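Flavin-nucleotide-binding protein (PDB 4YBN) binds FAD and heme b in a split beta-barrel fold and is probably an oxidoreductase related to pyridoxamine 5'-phosphate oxidase. Local coordinates at residues L25-T31 against Y102-T106. Residues are numbered along the deposited sequence; the frame is centred on the assembly and turned at random.
Sequences LDDLLDT and YRSAT. With FAD (flavin-adenine dinucleotide), chain K.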
loop_
_atom_site.group_PDB
_atom_site.type_symbol
_atom_site.label_atom_id
_atom_site.label_comp_id
_atom_site.label_asym_id
_atom_site.label_seq_id
_atom_site.Cartn_x
_atom_site.Cartn_y
_atom_site.Cartn_z
ATOM N N LEU A 25 4.772 -10.145 12.353
ATOM C CA LEU A 25 5.047 -8.749 12.104
ATOM C C LEU A 25 6.330 -8.480 11.349
ATOM O O LEU A 25 6.317 -7.786 10.324
ATOM C CB LEU A 25 4.983 -7.946 13.369
ATOM C CG LEU A 25 5.347 -6.475 13.153
ATOM C CD1 LEU A 25 4.217 -5.732 12.461
ATOM C CD2 LEU A 25 5.725 -5.828 14.454
ATOM N N ASP A 26 7.433 -9.063 11.794
ATOM C CA ASP A 26 8.685 -8.909 11.099
ATOM C C ASP A 26 8.657 -9.438 9.696
ATOM O O ASP A 26 9.256 -8.855 8.777
ATOM C CB ASP A 26 9.848 -9.605 11.900
ATOM C CG ASP A 26 10.153 -8.890 13.181
ATOM O OD1 ASP A 26 9.662 -7.777 13.349
ATOM O OD2 ASP A 26 10.899 -9.429 14.041
ATOM N N ASP A 27 7.999 -10.551 9.498
ATOM C CA ASP A 27 7.872 -11.100 8.191
ATOM C C ASP A 27 7.160 -10.121 7.229
ATOM O O ASP A 27 7.628 -9.867 6.123
ATOM C CB ASP A 27 7.105 -12.429 8.235
ATOM C CG ASP A 27 7.087 -13.100 6.884
ATOM O OD1 ASP A 27 8.175 -13.520 6.430
ATOM O OD2 ASP A 27 5.997 -13.184 6.250
ATOM N N LEU A 28 6.099 -9.496 7.700
ATOM C CA LEU A 28 5.454 -8.486 6.872
ATOM C C LEU A 28 6.335 -7.328 6.633
ATOM O O LEU A 28 6.551 -6.932 5.484
ATOM C CB LEU A 28 4.187 -8.018 7.535
ATOM C CG LEU A 28 3.422 -6.918 6.790
ATOM C CD1 LEU A 28 3.028 -7.380 5.430
ATOM C CD2 LEU A 28 2.246 -6.484 7.585
ATOM N N LEU A 29 6.975 -6.813 7.692
ATOM C CA LEU A 29 7.851 -5.654 7.541
ATOM C C LEU A 29 9.101 -5.935 6.721
ATOM O O LEU A 29 9.699 -5.054 6.112
ATOM C CB LEU A 29 8.252 -5.129 8.918
ATOM C CG LEU A 29 7.160 -4.623 9.833
ATOM C CD1 LEU A 29 7.671 -4.155 11.145
ATOM C CD2 LEU A 29 6.324 -3.530 9.162
ATOM N N ASP A 30 9.510 -7.196 6.658
ATOM C CA ASP A 30 10.601 -7.553 5.830
ATOM C C ASP A 30 10.194 -7.947 4.434
ATOM O O ASP A 30 11.032 -8.425 3.684
ATOM C CB ASP A 30 11.285 -8.774 6.436
ATOM C CG ASP A 30 11.994 -8.423 7.747
ATOM O OD1 ASP A 30 12.226 -7.206 7.971
ATOM O OD2 ASP A 30 12.276 -9.358 8.525
ATOM N N THR A 31 8.926 -7.810 4.094
ATOM C CA THR A 31 8.442 -8.131 2.787
ATOM C C THR A 31 8.113 -6.851 2.004
ATOM O O THR A 31 8.523 -6.722 0.868
ATOM C CB THR A 31 7.176 -9.008 2.901
ATOM O OG1 THR A 31 7.494 -10.191 3.604
ATOM C CG2 THR A 31 6.652 -9.401 1.496
ATOM N N TYR A 102 -5.218 -10.243 2.724
ATOM C CA TYR A 102 -4.180 -9.230 3.013
ATOM C C TYR A 102 -3.507 -9.461 4.340
ATOM O O TYR A 102 -3.976 -10.277 5.145
ATOM C CB TYR A 102 -4.840 -7.892 3.052
ATOM C CG TYR A 102 -5.831 -7.771 4.203
ATOM C CD1 TYR A 102 -5.385 -7.556 5.518
ATOM C CD2 TYR A 102 -7.219 -7.869 3.983
ATOM C CE1 TYR A 102 -6.280 -7.413 6.571
ATOM C CE2 TYR A 102 -8.120 -7.711 5.036
ATOM C CZ TYR A 102 -7.644 -7.491 6.325
ATOM O OH TYR A 102 -8.516 -7.342 7.374
ATOM N N ARG A 103 -2.411 -8.721 4.573
ATOM C CA ARG A 103 -1.727 -8.671 5.870
ATOM C C ARG A 103 -1.457 -7.187 6.093
ATOM O O ARG A 103 -1.032 -6.508 5.158
ATOM C CB ARG A 103 -0.398 -9.387 5.785
ATOM C CG ARG A 103 -0.376 -10.889 5.615
ATOM C CD ARG A 103 1.017 -11.324 5.233
ATOM N NE ARG A 103 1.163 -11.168 3.792
ATOM C CZ ARG A 103 2.292 -11.198 3.110
ATOM N NH1 ARG A 103 3.459 -11.387 3.740
ATOM N NH2 ARG A 103 2.239 -11.016 1.768
ATOM N N SER A 104 -1.744 -6.643 7.258
ATOM C CA SER A 104 -1.568 -5.248 7.461
ATOM C C SER A 104 -1.034 -4.997 8.882
ATOM O O SER A 104 -1.473 -5.671 9.815
ATOM C CB SER A 104 -2.923 -4.487 7.321
ATOM O OG SER A 104 -2.580 -3.076 7.377
ATOM N N ALA A 105 -0.114 -4.071 9.033
ATOM C CA ALA A 105 0.361 -3.722 10.380
ATOM C C ALA A 105 0.203 -2.259 10.534
ATOM O O ALA A 105 0.368 -1.495 9.573
ATOM C CB ALA A 105 1.802 -4.143 10.528
ATOM N N THR A 106 -0.107 -1.838 11.752
ATOM C CA THR A 106 -0.172 -0.441 12.094
ATOM C C THR A 106 0.697 -0.223 13.358
ATOM O O THR A 106 0.589 -1.011 14.293
ATOM C CB THR A 106 -1.590 0.007 12.414
ATOM O OG1 THR A 106 -2.494 -0.520 11.419
ATOM C CG2 THR A 106 -1.611 1.509 12.323
HETATM P PA FAD K . -11.033 0.187 14.935
HETATM O O1A FAD K . -11.735 -0.468 16.091
HETATM O O2A FAD K . -11.613 1.474 14.428
HETATM O O5B FAD K . -9.426 0.289 15.309
HETATM C C5B FAD K . -8.890 -0.178 16.566
HETATM C C4B FAD K . -7.448 -0.681 16.410
HETATM O O4B FAD K . -7.439 -1.894 15.634
HETATM C C3B FAD K . -6.504 0.197 15.578
HETATM O O3B FAD K . -6.018 1.387 16.226
HETATM C C2B FAD K . -5.436 -0.795 15.087
HETATM O O2B FAD K . -4.364 -0.929 16.011
HETATM C C1B FAD K . -6.183 -2.133 14.996
HETATM N N9A FAD K . -6.380 -2.475 13.584
HETATM C C8A FAD K . -7.584 -2.339 12.976
HETATM N N7A FAD K . -7.479 -2.671 11.656
HETATM C C5A FAD K . -6.200 -3.018 11.416
HETATM C C6A FAD K . -5.471 -3.454 10.198
HETATM N N6A FAD K . -6.192 -3.570 9.059
HETATM N N1A FAD K . -4.140 -3.745 10.316
HETATM C C2A FAD K . -3.472 -3.594 11.500
HETATM N N3A FAD K . -4.106 -3.201 12.626
HETATM C C4A FAD K . -5.456 -2.901 12.673
HETATM N N1 FAD K . -12.274 -3.044 6.120
HETATM C C2 FAD K . -13.523 -2.711 5.678
HETATM O O2 FAD K . -14.312 -2.421 6.607
HETATM N N3 FAD K . -13.851 -2.692 4.352
HETATM C C4 FAD K . -12.917 -2.941 3.363
HETATM O O4 FAD K . -13.076 -2.903 2.109
HETATM C C4X FAD K . -11.554 -3.341 3.778
HETATM N N5 FAD K . -10.581 -3.605 2.870
HETATM C C5X FAD K . -9.328 -3.906 3.306
HETATM C C6 FAD K . -8.357 -4.193 2.404
HETATM C C7 FAD K . -7.096 -4.541 2.853
HETATM C C7M FAD K . -6.009 -4.838 1.875
HETATM C C8 FAD K . -6.752 -4.582 4.291
HETATM C C8M FAD K . -5.356 -4.902 4.758
HETATM C C9 FAD K . -7.734 -4.305 5.197
HETATM C C9A FAD K . -9.003 -3.968 4.749
HETATM N N10 FAD K . -9.993 -3.648 5.680
HETATM C C10 FAD K . -11.283 -3.358 5.236
HETATM C "C1'" FAD K . -9.719 -3.730 7.137
HETATM C "C2'" FAD K . -9.646 -2.407 7.851
HETATM O "O2'" FAD K . -8.278 -2.010 7.904
HETATM C "C3'" FAD K . -10.134 -2.649 9.282
HETATM O "O3'" FAD K . -9.471 -3.837 9.831
HETATM C "C4'" FAD K . -11.683 -2.750 9.305
HETATM O "O4'" FAD K . -12.295 -1.545 8.763
HETATM C "C5'" FAD K . -12.174 -2.978 10.722
HETATM O "O5'" FAD K . -11.534 -2.029 11.561
HETATM P P FAD K . -11.964 -1.846 13.099
HETATM O O1P FAD K . -11.800 -3.227 13.680
HETATM O O2P FAD K . -13.272 -1.147 13.167
HETATM O O3P FAD K . -10.857 -0.870 13.698
#
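In this split beta-barrel, the C-terminal part of helix 22-29 packs across strand 99-108: the axes of 25-29 and 102-106 approach to 9.0 Å at a crossing angle of -101°, so the helix lies nearly perpendicular to the strand. No hydrogen bond joins the two segments; 275 Å² is buried, both sides summed, and the close contacts are mainly apolar. Leu25 begins it, its CD1 lying 3.5 Å from CB of Ala105, while Trp161 of the adjacent strand also touches this leucine. Two residues on, Asp27 adds a long salt bridge: its OD2 is 4.0 Å from NH1 of Arg103, near the guanidinium plane, whereas NH2 of that arginine pairs with Asp87. Leu28 has the largest covered area on the helix side, 79 Å². Its CB points toward the strand, CD2 sits 3.7 Å from N of Ala105 and 3.8 Å from its CB, and CD1 lies 4.0 Å from CB of Arg103 and over one face of the guanidinium. The helical geometry ends at Asp30, and the CB of Thr31 points toward the strand, its OG1 donating to O of Asp27 at 2.5 Å and lying 4.2 Å from NH1 of Arg103.

Strand alternation sends the CBs of Arg103 and Ala105 toward the helix and those of Ser104 and Thr106 to the other face, where Pro49 and Ala47 of the second subunit pack on them. All but Arg103 line the FAD pocket. The OH of Tyr102 is hydrogen-bonded to a heme oxygen, and the FAD methyl C8M lies over one face of its ring, 2.8 Å from Tyr102 CD1. On the adenine, Ser104 CB is 3.3 Å from FAD N1A and Thr106 OG1 is 3.2 Å from FAD C2A.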